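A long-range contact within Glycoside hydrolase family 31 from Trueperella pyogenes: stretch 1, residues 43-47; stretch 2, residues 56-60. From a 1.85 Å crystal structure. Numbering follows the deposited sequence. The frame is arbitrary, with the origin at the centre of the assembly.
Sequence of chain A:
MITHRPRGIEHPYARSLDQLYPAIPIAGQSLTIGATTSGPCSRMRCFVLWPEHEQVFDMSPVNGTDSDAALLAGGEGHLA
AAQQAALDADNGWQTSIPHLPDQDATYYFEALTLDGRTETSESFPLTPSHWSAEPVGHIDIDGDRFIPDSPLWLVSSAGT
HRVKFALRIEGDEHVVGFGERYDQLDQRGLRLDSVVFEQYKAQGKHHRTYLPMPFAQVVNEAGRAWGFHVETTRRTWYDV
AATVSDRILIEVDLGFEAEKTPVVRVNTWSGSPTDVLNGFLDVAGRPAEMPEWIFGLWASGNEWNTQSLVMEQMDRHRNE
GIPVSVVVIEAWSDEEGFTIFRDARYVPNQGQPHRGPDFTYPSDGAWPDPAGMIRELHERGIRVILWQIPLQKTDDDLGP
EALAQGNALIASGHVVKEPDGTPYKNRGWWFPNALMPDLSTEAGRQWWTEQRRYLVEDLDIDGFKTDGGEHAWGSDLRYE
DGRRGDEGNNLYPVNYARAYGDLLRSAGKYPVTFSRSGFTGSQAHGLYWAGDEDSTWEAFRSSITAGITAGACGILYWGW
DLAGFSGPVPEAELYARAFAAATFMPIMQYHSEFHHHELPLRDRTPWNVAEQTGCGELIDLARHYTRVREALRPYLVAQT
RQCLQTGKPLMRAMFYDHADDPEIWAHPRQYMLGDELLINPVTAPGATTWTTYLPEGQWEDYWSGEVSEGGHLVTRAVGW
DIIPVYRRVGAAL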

# COMPACT_ATOMS: atom_id res chain seq x y z
N ARG A 43 -3.98 -40.22 -14.34
CA ARG A 43 -3.08 -39.83 -15.41
C ARG A 43 -3.52 -38.48 -15.98
O ARG A 43 -4.70 -38.19 -16.06
CB ARG A 43 -3.10 -40.90 -16.50
CG ARG A 43 -2.11 -40.73 -17.63
CD ARG A 43 -2.20 -41.88 -18.63
NE ARG A 43 -3.44 -41.81 -19.43
CZ ARG A 43 -4.17 -42.86 -19.88
NH1 ARG A 43 -3.84 -44.12 -19.59
NH2 ARG A 43 -5.27 -42.63 -20.60
N MET A 44 -2.55 -37.68 -16.39
CA MET A 44 -2.77 -36.47 -17.14
C MET A 44 -1.66 -36.32 -18.18
O MET A 44 -0.47 -36.47 -17.85
CB MET A 44 -2.71 -35.27 -16.21
CG MET A 44 -4.05 -34.83 -15.69
SD MET A 44 -4.78 -33.69 -16.89
CE MET A 44 -3.86 -32.22 -16.44
N ARG A 45 -2.04 -36.00 -19.41
CA ARG A 45 -1.08 -35.77 -20.48
C ARG A 45 -1.33 -34.45 -21.16
O ARG A 45 -2.47 -34.00 -21.27
CB ARG A 45 -1.11 -36.93 -21.49
CG ARG A 45 -0.67 -38.23 -20.83
CD ARG A 45 -0.59 -39.43 -21.76
NE ARG A 45 -1.81 -39.63 -22.53
CZ ARG A 45 -2.26 -40.80 -22.98
NH1 ARG A 45 -3.40 -40.81 -23.68
NH2 ARG A 45 -1.62 -41.95 -22.73
N CYS A 46 -0.25 -33.80 -21.57
CA CYS A 46 -0.31 -32.57 -22.35
C CYS A 46 0.10 -32.89 -23.78
O CYS A 46 1.22 -33.36 -24.03
CB CYS A 46 0.64 -31.53 -21.76
SG CYS A 46 0.56 -29.94 -22.62
N PHE A 47 -0.80 -32.63 -24.72
CA PHE A 47 -0.53 -32.81 -26.15
C PHE A 47 -0.17 -31.45 -26.76
O PHE A 47 -1.00 -30.53 -26.70
CB PHE A 47 -1.76 -33.35 -26.87
CG PHE A 47 -2.10 -34.76 -26.50
CD1 PHE A 47 -2.80 -35.04 -25.34
CD2 PHE A 47 -1.73 -35.82 -27.34
CE1 PHE A 47 -3.12 -36.35 -25.00
CE2 PHE A 47 -2.05 -37.13 -27.00
CZ PHE A 47 -2.76 -37.39 -25.84
N VAL A 56 3.62 -35.50 -26.98
CA VAL A 56 2.77 -35.81 -25.84
C VAL A 56 3.67 -35.88 -24.61
O VAL A 56 4.70 -36.55 -24.64
CB VAL A 56 2.06 -37.17 -26.02
CG1 VAL A 56 0.99 -37.37 -24.95
CG2 VAL A 56 1.48 -37.29 -27.43
N PHE A 57 3.30 -35.16 -23.56
CA PHE A 57 4.04 -35.19 -22.30
C PHE A 57 3.19 -35.89 -21.24
O PHE A 57 2.00 -35.61 -21.11
CB PHE A 57 4.36 -33.76 -21.86
CG PHE A 57 5.22 -33.00 -22.83
CD1 PHE A 57 4.66 -32.31 -23.88
CD2 PHE A 57 6.61 -32.97 -22.67
CE1 PHE A 57 5.46 -31.61 -24.78
CE2 PHE A 57 7.41 -32.28 -23.57
CZ PHE A 57 6.83 -31.60 -24.62
N ASP A 58 3.81 -36.81 -20.51
CA ASP A 58 3.18 -37.45 -19.34
C ASP A 58 3.41 -36.56 -18.14
O ASP A 58 4.53 -36.42 -17.67
CB ASP A 58 3.79 -38.82 -19.04
CG ASP A 58 3.32 -39.89 -20.00
OD1 ASP A 58 2.08 -40.04 -20.18
OD2 ASP A 58 4.19 -40.59 -20.55
N MET A 59 2.35 -35.97 -17.64
CA MET A 59 2.45 -35.04 -16.53
C MET A 59 2.57 -35.80 -15.21
O MET A 59 2.16 -36.96 -15.10
CB MET A 59 1.25 -34.09 -16.54
CG MET A 59 1.10 -33.30 -17.84
SD MET A 59 -0.35 -32.26 -17.89
CE MET A 59 0.19 -30.86 -16.89
N SER A 60 3.16 -35.14 -14.22
CA SER A 60 3.39 -35.70 -12.90
C SER A 60 2.56 -34.95 -11.86
O SER A 60 2.38 -33.73 -12.00
CB SER A 60 4.86 -35.58 -12.55
OG SER A 60 5.63 -36.48 -13.32
O HOH W 1 0.25 -38.86 -15.95

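Two neighbouring strands run antiparallel, their axes 154° apart in direction and 4.6 Å apart at closest approach; the two stretches bury 447 Å² between them. Backbone hydrogen bonds set the register. Cys-46 and Phe-57 form the hydrogen-bonded pair, Cys-46 N donating to Phe-57 O (2.9 Å) and Phe-57 N to Cys-46 O (2.8 Å, nearly straight at 168°). Met-59 N adds a third bond to Met-44 O (2.9 Å). On each side of the Cys-46/Phe-57 pair lies a non-hydrogen-bonded pair, Arg-45 with Asp-58 and Phe-47 with Val-56, where the chains draw closer and CA-H...O contacts supplement the ladder: Arg-45 CA to Phe-57 O, 3.1 Å, and Val-56 CA to Cys-46 O, 3.4 Å. Beyond the paired residues a water bridges the chains, accepting from Met-44 N (3.1 Å) and donating to Met-59 O (2.8 Å).

Apolar packing involves both faces. Beside Cys-46 and Phe-57, whose CB atoms are 4.3 Å apart, the Met-59 side chain, with chi2 t carrying SD outward and chi3 p turning CE aside, brings its SD to 4.1 Å from Cys-46 CB and 3.8 Å from Met-44 CE. Met-44, Cys-46 and Met-59 are all buried; the small thiol side chain and flexible thioethers suit this close, unpolar packing. On the face bearing Arg-45, Phe-47, Val-56 and Asp-58, Val-56 CG1 sits over the Phe-47 ring, 3.9 Å from its centroid and 18° off the normal, a CH-pi contact, while Val-56 CG2 lies 3.5 Å from Phe-47 CD2. The branched valine thus presents both methyls to the aromatic ring.

Charge plays a looser part. Arg-45 lays its aliphatic portion against its neighbours, with CB 4.1 Å from Val-56 CG1 and CD 3.2 Å from Asp-58 OD1. Arg-45 NE stays 4.6 Å from Asp-58 OD1, beyond a salt bridge, and Arg-45 NH1 is hydrogen-bonded elsewhere in the structure.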